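Local coordinates for protein Baccell_00875 (Bacteroides cellulosilyticus DSM 14838, PDB 5NO8) that is a polysaccharide lyase that probably removes the L-rhamnose caps linked to glucuronic acid in complex arabinogalactan proteins, at residues Glu125-Thr130 with Leu235-Phe240; Ser172-Asn177 with Leu190-Gly195. One frame throughout, in Å; residues are numbered along the deposited sequence.

Interaction 1: Glu125-Thr130 with Leu235-Phe240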
# COMPACT_ATOMS: atom_id res chain seq x y z
N GLU A 125 17.62 21.67 -6.09
CA GLU A 125 18.38 21.70 -4.85
C GLU A 125 19.59 20.82 -4.96
O GLU A 125 19.47 19.67 -5.38
CB GLU A 125 17.55 21.18 -3.70
CG GLU A 125 16.24 21.88 -3.50
CD GLU A 125 15.74 21.64 -2.08
OE1 GLU A 125 15.44 20.46 -1.75
OE2 GLU A 125 15.74 22.60 -1.26
N GLU A 126 20.74 21.36 -4.57
CA GLU A 126 22.00 20.61 -4.55
C GLU A 126 22.46 20.56 -3.09
O GLU A 126 22.61 21.61 -2.47
CB GLU A 126 23.00 21.31 -5.44
CG GLU A 126 24.33 20.62 -5.64
CD GLU A 126 25.33 21.52 -6.39
OE1 GLU A 126 24.95 22.22 -7.36
OE2 GLU A 126 26.49 21.54 -5.96
N TYR A 127 22.64 19.35 -2.56
CA TYR A 127 23.15 19.10 -1.21
C TYR A 127 24.57 18.56 -1.38
O TYR A 127 24.79 17.63 -2.16
CB TYR A 127 22.32 18.04 -0.47
CG TYR A 127 20.89 18.43 -0.23
CD1 TYR A 127 19.97 18.38 -1.26
CD2 TYR A 127 20.45 18.81 1.03
CE1 TYR A 127 18.65 18.74 -1.06
CE2 TYR A 127 19.13 19.16 1.24
CZ TYR A 127 18.23 19.15 0.19
OH TYR A 127 16.91 19.50 0.38
N SER A 128 25.55 19.16 -0.71
CA SER A 128 26.87 18.60 -0.72
C SER A 128 27.28 18.34 0.71
O SER A 128 27.07 19.21 1.57
CB SER A 128 27.85 19.51 -1.44
OG SER A 128 27.89 20.72 -0.78
N PHE A 129 27.87 17.18 0.94
CA PHE A 129 28.33 16.75 2.25
C PHE A 129 29.83 16.62 2.13
O PHE A 129 30.32 15.81 1.34
CB PHE A 129 27.72 15.40 2.61
CG PHE A 129 26.23 15.43 2.68
CD1 PHE A 129 25.47 15.34 1.52
CD2 PHE A 129 25.57 15.58 3.89
CE1 PHE A 129 24.11 15.38 1.57
CE2 PHE A 129 24.19 15.64 3.94
CZ PHE A 129 23.45 15.54 2.78
N THR A 130 30.57 17.43 2.89
CA THR A 130 32.03 17.45 2.79
C THR A 130 32.67 17.12 4.13
O THR A 130 32.29 17.66 5.14
CB THR A 130 32.53 18.83 2.31
OG1 THR A 130 31.84 19.17 1.10
CG2 THR A 130 34.03 18.80 2.06
N LEU A 235 24.22 15.33 -3.75
CA LEU A 235 22.88 14.88 -4.10
C LEU A 235 22.19 16.10 -4.71
O LEU A 235 22.21 17.18 -4.12
CB LEU A 235 22.16 14.45 -2.87
CG LEU A 235 20.66 14.20 -2.97
CD1 LEU A 235 20.39 12.90 -3.71
CD2 LEU A 235 20.01 14.22 -1.60
N GLU A 236 21.51 15.89 -5.84
CA GLU A 236 20.76 16.94 -6.46
C GLU A 236 19.39 16.38 -6.86
O GLU A 236 19.28 15.26 -7.34
CB GLU A 236 21.51 17.46 -7.68
CG GLU A 236 20.81 18.58 -8.42
CD GLU A 236 21.48 18.92 -9.75
OE1 GLU A 236 22.11 19.99 -9.80
OE2 GLU A 236 21.39 18.12 -10.71
N TRP A 237 18.36 17.18 -6.70
CA TRP A 237 17.08 16.80 -7.27
C TRP A 237 16.35 18.01 -7.80
O TRP A 237 16.69 19.14 -7.45
CB TRP A 237 16.24 16.03 -6.27
CG TRP A 237 15.97 16.69 -4.91
CD1 TRP A 237 15.58 17.97 -4.66
CD2 TRP A 237 16.02 16.04 -3.64
NE1 TRP A 237 15.41 18.17 -3.32
CE2 TRP A 237 15.67 16.99 -2.67
CE3 TRP A 237 16.30 14.74 -3.23
CZ2 TRP A 237 15.60 16.69 -1.31
CZ3 TRP A 237 16.24 14.44 -1.87
CH2 TRP A 237 15.91 15.41 -0.94
N HIS A 238 15.37 17.74 -8.66
CA HIS A 238 14.47 18.74 -9.22
C HIS A 238 13.08 18.48 -8.66
O HIS A 238 12.64 17.33 -8.71
CB HIS A 238 14.38 18.58 -10.70
CG HIS A 238 15.59 19.02 -11.44
ND1 HIS A 238 15.51 19.80 -12.57
CD2 HIS A 238 16.90 18.80 -11.22
CE1 HIS A 238 16.73 20.04 -13.03
NE2 HIS A 238 17.60 19.42 -12.24
N VAL A 239 12.42 19.52 -8.15
CA VAL A 239 11.05 19.49 -7.68
C VAL A 239 10.21 20.35 -8.61
O VAL A 239 10.59 21.47 -8.93
CB VAL A 239 10.96 19.98 -6.23
CG1 VAL A 239 9.51 20.00 -5.77
CG2 VAL A 239 11.80 19.10 -5.34
N PHE A 240 9.11 19.80 -9.11
CA PHE A 240 8.42 20.44 -10.25
C PHE A 240 6.96 20.02 -10.31
O PHE A 240 6.57 18.95 -9.86
CB PHE A 240 9.08 20.05 -11.58
CG PHE A 240 9.16 18.56 -11.79
CD1 PHE A 240 10.26 17.84 -11.30
CD2 PHE A 240 8.15 17.86 -12.45
CE1 PHE A 240 10.35 16.47 -11.48
CE2 PHE A 240 8.24 16.48 -12.62
CZ PHE A 240 9.34 15.78 -12.14

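Interaction 2: Ser172-Asn177 with Leu190-Gly195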
# COMPACT_ATOMS: atom_id res chain seq x y z
N SER A 172 20.20 6.06 -8.25
CA SER A 172 20.45 7.24 -9.09
C SER A 172 19.20 7.70 -9.80
O SER A 172 19.15 8.86 -10.22
CB SER A 172 21.54 6.98 -10.14
OG SER A 172 22.72 6.46 -9.54
N ALA A 173 18.22 6.81 -9.95
CA ALA A 173 16.96 7.11 -10.64
C ALA A 173 15.80 7.12 -9.66
O ALA A 173 14.65 6.86 -10.03
CB ALA A 173 16.73 6.09 -11.72
N ALA A 174 16.10 7.46 -8.41
CA ALA A 174 15.06 7.61 -7.41
C ALA A 174 14.15 8.80 -7.74
O ALA A 174 14.54 9.73 -8.42
CB ALA A 174 15.68 7.78 -6.04
N TYR A 175 12.93 8.75 -7.23
CA TYR A 175 11.97 9.80 -7.42
C TYR A 175 10.87 9.76 -6.36
O TYR A 175 10.71 8.79 -5.64
CB TYR A 175 11.37 9.75 -8.83
CG TYR A 175 10.54 8.53 -9.14
CD1 TYR A 175 9.26 8.36 -8.61
CD2 TYR A 175 11.03 7.54 -9.97
CE1 TYR A 175 8.51 7.24 -8.89
CE2 TYR A 175 10.28 6.44 -10.28
CZ TYR A 175 9.02 6.31 -9.75
OH TYR A 175 8.29 5.18 -10.01
N VAL A 176 10.11 10.85 -6.32
CA VAL A 176 8.84 10.90 -5.63
C VAL A 176 7.80 11.51 -6.58
O VAL A 176 8.03 12.57 -7.18
CB VAL A 176 8.88 11.70 -4.31
CG1 VAL A 176 7.53 11.62 -3.64
CG2 VAL A 176 9.96 11.19 -3.34
N ASN A 177 6.68 10.81 -6.75
CA ASN A 177 5.56 11.32 -7.50
C ASN A 177 4.44 11.56 -6.51
O ASN A 177 3.89 10.62 -5.98
CB ASN A 177 5.16 10.31 -8.56
CG ASN A 177 4.05 10.80 -9.45
OD1 ASN A 177 3.77 12.02 -9.50
ND2 ASN A 177 3.38 9.88 -10.13
N LEU A 190 9.52 14.88 -7.73
CA LEU A 190 10.89 15.07 -7.29
C LEU A 190 11.67 14.01 -8.03
O LEU A 190 11.34 12.83 -7.92
CB LEU A 190 11.02 14.86 -5.78
CG LEU A 190 12.42 14.99 -5.17
CD1 LEU A 190 12.32 15.30 -3.68
CD2 LEU A 190 13.27 13.73 -5.35
N VAL A 191 12.67 14.44 -8.80
CA VAL A 191 13.51 13.55 -9.58
C VAL A 191 14.95 13.77 -9.17
O VAL A 191 15.46 14.90 -9.26
CB VAL A 191 13.32 13.80 -11.08
CG1 VAL A 191 14.40 13.11 -11.92
CG2 VAL A 191 11.95 13.30 -11.49
N VAL A 192 15.60 12.70 -8.73
CA VAL A 192 17.04 12.76 -8.38
C VAL A 192 17.86 12.84 -9.67
O VAL A 192 17.73 12.02 -10.61
CB VAL A 192 17.48 11.55 -7.52
CG1 VAL A 192 19.01 11.47 -7.36
CG2 VAL A 192 16.75 11.56 -6.20
N THR A 193 18.74 13.83 -9.72
CA THR A 193 19.61 14.05 -10.88
C THR A 193 21.09 13.94 -10.61
O THR A 193 21.84 13.86 -11.55
CB THR A 193 19.32 15.43 -11.50
OG1 THR A 193 19.36 16.46 -10.48
CG2 THR A 193 17.92 15.42 -12.11
N ASP A 194 21.52 13.92 -9.35
CA ASP A 194 22.89 13.60 -9.04
C ASP A 194 22.87 12.89 -7.69
O ASP A 194 22.03 13.19 -6.85
CB ASP A 194 23.77 14.87 -9.01
CG ASP A 194 25.26 14.56 -9.01
OD1 ASP A 194 25.68 13.47 -9.49
OD2 ASP A 194 26.04 15.41 -8.56
N GLY A 195 23.78 11.94 -7.50
CA GLY A 195 23.78 11.09 -6.30
C GLY A 195 22.62 10.10 -6.35
O GLY A 195 22.14 9.74 -7.43
O HOH W 1 21.56 10.53 -10.00
O HOH W 2 24.68 8.07 -8.67
O HOH W 3 15.71 10.09 -10.92

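Interaction 1: Glu125-Thr130 with Leu235-Phe240
Strands 125-130 and 235-240 run antiparallel, and on one face of their sheet Tyr-127 and Trp-237 converge on the carboxylate oxygen OE1 of the buried Glu-125, with Leu-235 packed beside Tyr-127. Glu-125 starts with CG anti to its own carbonyl carbon. Its CB, 3.7 Å from Trp-237 NE1, and its CG pass NE1 and CD1 from above the ring plane; the extended chain then descends to bring OE1 near that plane, the carboxylate turned 28° from the ring. At the tip, OE1 receives Trp-237 NE1 at 2.8 Å through its anti lone pair, while Tyr-127 OH donates to it from above the carboxylate plane. Trp-72 NE1 is a further donor to OE1 and Arg-116 pairs with OE2, so glutamate suits this buried site; such surroundings would favour its charged form. Tyrosine and tryptophan each combine a donor with an apolar ring: they cross obliquely as an offset edge-to-face pair, centroids 5.2 Å apart and planes at 65°, Tyr-127 CE1 over the rim of the indole face. Leucine fills in beside the Tyr-127 ring through CD2. Four backbone bonds fix the register, the straightest being Tyr-127 N to Leu-235 O, 2.7 Å and 173°. On the other face Glu-126 and Glu-236 bring like charges to 4.4 Å between their OE1 atoms; Thr-193 binds Glu-236 OE2. The pair lies mid-sheet, with strand 110-119 beyond 122-131 and strand 187-194 beyond 232-242.

Interaction 2: Ser172-Asn177 with Leu190-Gly195
Leu-190 opens the pairing with two backbone bonds to Val-176: its N donates to Val-176 O, and its O accepts Val-176 N, each 2.8 Å. The CB atoms of Leu-190 and Val-176 sit side by side, 4.1 Å apart, and both apolar chains suit the buried face they share. Val-191, on the other face, forms a non-hydrogen-bonded pair with Tyr-175, whose CB passes 3.2 Å from Leu-190 O before the ring leads off to meet Phe-248 edge-to-face. These strands form the antiparallel hairpin 175-180/187-194, whose pairing loosens toward Ser-172. Val-192 N still donates to Ala-174 O, at 3.2 Å and from above the carbonyl plane, while a water bridges Ala-174 O and Val-192 O. Here the small methyl CB of Ala-174 fits against Val-192 CG2, 3.9 Å away. Thr-193 and Asp-194 turn from this partner and together face Glu-236 as a classic beta bulge; both partly exposed, they find polar partners there, Glu-236 OE2 for Thr-193 OG1 and Ser-234 OG for Asp-194 OD2. At Gly-195, where the positive phi of 72° favours glycine, O receives a CA-H...O contact from Ser-172 CA at 3.4 Å, and a water lies within hydrogen-bonding distance of both Gly-195 O and Ser-172 O.

Overall arrangement
After strands 95-96, 102-107 and 110-119 the chain lays down 122-131, then passes through helix 155-161 and strand 163-168 before entering 172-177. Interaction 2 closes a short hairpin loop when 190-195 returns beside that segment. Only later does strand 232-242 come back to 122-131, so interaction 1 closes the long loop and interaction 2 is nested within it. Both belong to one antiparallel sheet in which 232-242 lies between 122-131 and 187-194, their centres about 10 Å apart. Interaction 1 ties 122-131 to 232-242, and interaction 2 stays within the hairpin; Glu-236 with Thr-193, and His-238 O, 2.9 Å from Val-191 N in a probable hydrogen bond, connect the two.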